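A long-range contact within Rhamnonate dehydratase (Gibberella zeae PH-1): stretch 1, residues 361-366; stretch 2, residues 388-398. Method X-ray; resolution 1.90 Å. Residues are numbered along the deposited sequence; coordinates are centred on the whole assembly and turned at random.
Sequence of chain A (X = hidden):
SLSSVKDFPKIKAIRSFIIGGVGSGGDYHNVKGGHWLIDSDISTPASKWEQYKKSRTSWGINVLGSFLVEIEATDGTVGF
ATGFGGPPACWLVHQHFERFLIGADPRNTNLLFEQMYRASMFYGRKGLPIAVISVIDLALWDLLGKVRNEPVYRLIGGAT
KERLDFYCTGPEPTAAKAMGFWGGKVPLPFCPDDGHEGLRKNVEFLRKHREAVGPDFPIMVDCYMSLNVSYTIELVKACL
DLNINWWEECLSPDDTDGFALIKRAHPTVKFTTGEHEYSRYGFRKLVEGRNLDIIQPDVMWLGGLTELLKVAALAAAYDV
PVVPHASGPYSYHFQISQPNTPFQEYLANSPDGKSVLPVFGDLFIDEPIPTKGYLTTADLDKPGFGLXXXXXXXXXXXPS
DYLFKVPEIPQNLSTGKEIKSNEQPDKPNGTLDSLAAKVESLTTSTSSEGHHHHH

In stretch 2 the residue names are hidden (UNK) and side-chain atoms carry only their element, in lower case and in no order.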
# COMPACT_ATOMS: atom_id res chain seq x y z
N GLY A 361 -20.53 37.10 25.48
CA GLY A 361 -20.60 38.22 26.39
C GLY A 361 -21.94 38.93 26.46
O GLY A 361 -22.99 38.29 26.43
N ASP A 362 -21.91 40.26 26.53
CA ASP A 362 -23.13 41.05 26.63
C ASP A 362 -23.73 41.47 25.29
O ASP A 362 -24.60 42.34 25.24
CB ASP A 362 -22.88 42.29 27.49
CG ASP A 362 -21.95 43.29 26.84
OD1 ASP A 362 -21.22 42.91 25.89
OD2 ASP A 362 -21.93 44.45 27.28
N LEU A 363 -23.30 40.84 24.20
CA LEU A 363 -23.83 41.16 22.88
C LEU A 363 -25.30 40.77 22.81
O LEU A 363 -26.12 41.47 22.21
CB LEU A 363 -23.05 40.42 21.79
CG LEU A 363 -23.53 40.62 20.35
CD1 LEU A 363 -23.49 42.09 19.98
CD2 LEU A 363 -22.66 39.81 19.40
N PHE A 364 -25.64 39.64 23.43
CA PHE A 364 -27.01 39.14 23.44
C PHE A 364 -27.54 39.13 24.87
O PHE A 364 -26.76 39.14 25.83
CB PHE A 364 -27.06 37.72 22.86
CG PHE A 364 -26.46 37.63 21.48
CD1 PHE A 364 -27.03 38.30 20.41
CD2 PHE A 364 -25.30 36.89 21.26
CE1 PHE A 364 -26.47 38.24 19.14
CE2 PHE A 364 -24.72 36.83 20.00
CZ PHE A 364 -25.30 37.50 18.93
N ILE A 365 -28.86 39.11 25.02
CA ILE A 365 -29.46 39.12 26.35
C ILE A 365 -30.04 37.77 26.80
O ILE A 365 -30.36 37.60 27.97
CB ILE A 365 -30.60 40.15 26.44
CG1 ILE A 365 -31.73 39.76 25.50
CG2 ILE A 365 -30.09 41.53 26.09
CD1 ILE A 365 -32.88 40.75 25.46
N ASP A 366 -30.14 36.82 25.87
CA ASP A 366 -30.73 35.53 26.20
C ASP A 366 -29.98 34.29 25.71
O ASP A 366 -30.60 33.30 25.31
CB ASP A 366 -32.16 35.48 25.64
CG ASP A 366 -32.23 35.89 24.19
OD1 ASP A 366 -31.15 36.05 23.56
OD2 ASP A 366 -33.35 36.06 23.67
N UNK A 388 -31.05 37.29 20.93
CA UNK A 388 -31.60 38.63 20.81
C UNK A 388 -30.54 39.65 21.19
O UNK A 388 -29.99 39.62 22.30
c UNK A 388 -33.88 37.78 21.37
o UNK A 388 -32.44 38.63 23.08
c UNK A 388 -32.83 38.81 21.71
N UNK A 389 -30.25 40.56 20.27
CA UNK A 389 -29.24 41.58 20.50
C UNK A 389 -29.58 42.50 21.67
O UNK A 389 -30.71 42.98 21.80
c UNK A 389 -28.47 41.54 18.11
c UNK A 389 -28.06 43.58 19.52
c UNK A 389 -29.02 42.43 19.23
c UNK A 389 -28.25 42.25 16.79
N UNK A 390 -28.60 42.71 22.53
CA UNK A 390 -28.75 43.57 23.70
C UNK A 390 -28.77 45.03 23.21
O UNK A 390 -27.80 45.51 22.64
o UNK A 390 -28.52 45.01 26.06
n UNK A 390 -26.49 44.24 26.60
c UNK A 390 -27.57 44.27 25.83
c UNK A 390 -27.57 43.33 24.65
N UNK A 391 -29.89 45.74 23.43
CA UNK A 391 -30.02 47.14 23.00
C UNK A 391 -28.82 47.99 23.40
O UNK A 391 -28.38 48.85 22.64
c UNK A 391 -31.30 47.59 23.70
c UNK A 391 -32.13 46.34 23.70
c UNK A 391 -31.11 45.29 24.12
N UNK A 392 -28.30 47.75 24.60
CA UNK A 392 -27.15 48.49 25.10
C UNK A 392 -25.90 48.16 24.30
O UNK A 392 -24.93 48.92 24.30
c UNK A 392 -26.93 48.16 26.57
N UNK A 393 -25.93 47.03 23.60
CA UNK A 393 -24.79 46.61 22.80
C UNK A 393 -24.78 47.27 21.42
O UNK A 393 -23.73 47.45 20.82
c UNK A 393 -24.78 45.09 22.65
N UNK A 394 -25.96 47.65 20.92
CA UNK A 394 -26.04 48.29 19.61
C UNK A 394 -25.22 49.56 19.54
O UNK A 394 -24.67 49.90 18.49
c UNK A 394 -27.49 48.58 19.23
n UNK A 394 -28.65 46.04 15.99
n UNK A 394 -30.50 44.70 16.21
c UNK A 394 -28.25 47.35 18.77
c UNK A 394 -29.80 45.76 16.59
n UNK A 394 -30.25 46.53 17.57
c UNK A 394 -29.55 47.72 18.08
N UNK A 395 -25.13 50.28 20.66
CA UNK A 395 -24.35 51.51 20.71
C UNK A 395 -22.88 51.16 20.55
O UNK A 395 -22.07 51.98 20.11
c UNK A 395 -24.58 52.21 22.04
N UNK A 396 -22.54 49.92 20.92
CA UNK A 396 -21.18 49.41 20.84
C UNK A 396 -20.89 48.91 19.43
O UNK A 396 -19.74 48.65 19.07
c UNK A 396 -19.60 46.29 22.54
n UNK A 396 -19.55 47.01 24.95
c UNK A 396 -20.28 46.23 23.91
c UNK A 396 -19.60 47.71 21.95
c UNK A 396 -21.01 48.26 21.84
N UNK A 397 -21.94 48.77 18.62
CA UNK A 397 -21.79 48.29 17.26
C UNK A 397 -21.29 49.39 16.34
O UNK A 397 -21.97 50.39 16.10
c UNK A 397 -22.61 45.33 17.21
c UNK A 397 -24.97 46.08 16.87
c UNK A 397 -23.61 46.46 17.43
c UNK A 397 -23.12 47.73 16.73
N UNK A 398 -20.09 49.19 15.82
CA UNK A 398 -19.46 50.15 14.93
C UNK A 398 -19.72 49.83 13.46
O UNK A 398 -19.24 48.81 12.96
c UNK A 398 -17.64 50.40 16.64
c UNK A 398 -16.18 50.22 17.01
c UNK A 398 -17.93 50.17 15.16
c UNK A 398 -17.29 51.25 14.31

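Position 388 has a first side-chain carbon carrying one oxygen and one carbon; that oxygen lies 2.8 Å from D366 OD2. The pattern is threonine, T388. Its N donates to D366 OD1 (2.9 Å) and its OG1 to OD2, so backbone and hydroxyl together grip one carboxylate, although OG1 sits too close to a neighbour for its place to be certain. T388 O accepts from I365 N at 3.0 Å.

Position 389 shows four carbons, forked at the first, with one arm two carbons long. Its CA-to-CB bond points away from stretch 1, yet a side-chain carbon lies 4.0 Å from F364 CE1. This is isoleucine, I389, whose CG1 makes that apolar contact, suited to a branched aliphatic chain.

Position 390 has two carbons, the second bearing one oxygen and one nitrogen; the nitrogen lies 3.0 Å from D362 O. This is asparagine, N390, whose amide serves two masters: ND2 donates to D362 O, while OD1 accepts from the N of residue 392 at 3.1 Å, capping the short, weakly bonded helix that follows. N390 N donates to L363 O at 2.8 Å, almost linearly.

At 391 three carbons close a ring onto the backbone N, and one lies 4.4 Å from I365 CG2. This is proline, P391, with CD at that contact; a phi of -48° suits a helix start.

Position 392 carries one carbon and touches nothing on stretch 1, which puts no demand on the type: A392, its N capped by N390.

Position 393 also has a single carbon, pointing toward stretch 1; its CB lies 3.8 Å from D362 O and 4.2 Å from L363 CD1. This is A393, small enough for a buried site close to the partner backbone.

At 394, three carbons, a nitrogen and a carbon with two more nitrogens spell arginine, R394. The CA-to-CB bond points away, with no contact across; the long polar chain suits an exposed site, NH1 being bonded elsewhere in the structure.

Position 395, one carbon, is A395, exposed, out of reach and unconstrained by stretch 1.

Position 396 has four carbons in a row ending in nitrogen, 4.2 Å from D362 OD2. This is lysine, K396; NZ complements the aspartate's charge, beyond a salt bridge.

Position 397 has four carbons forked at the second, one 4.4 Å from L363 CD1: leucine, L397, whose CD2 suits this buried apolar contact.

Position 398 has four carbons, forked at the first: I398, likewise unconstrained by stretch 1.

The contact centres on a single F364–I389 bridge, framed by backbone hydrogen bonds. N390 ND2 bonds D362 O, the D366 carboxylate takes T388 N and, less surely placed, T388 OG1, while L363, A393 and L397 supply apolar packing.

Stretch 2, residues 388-398: TINPAARAKLI
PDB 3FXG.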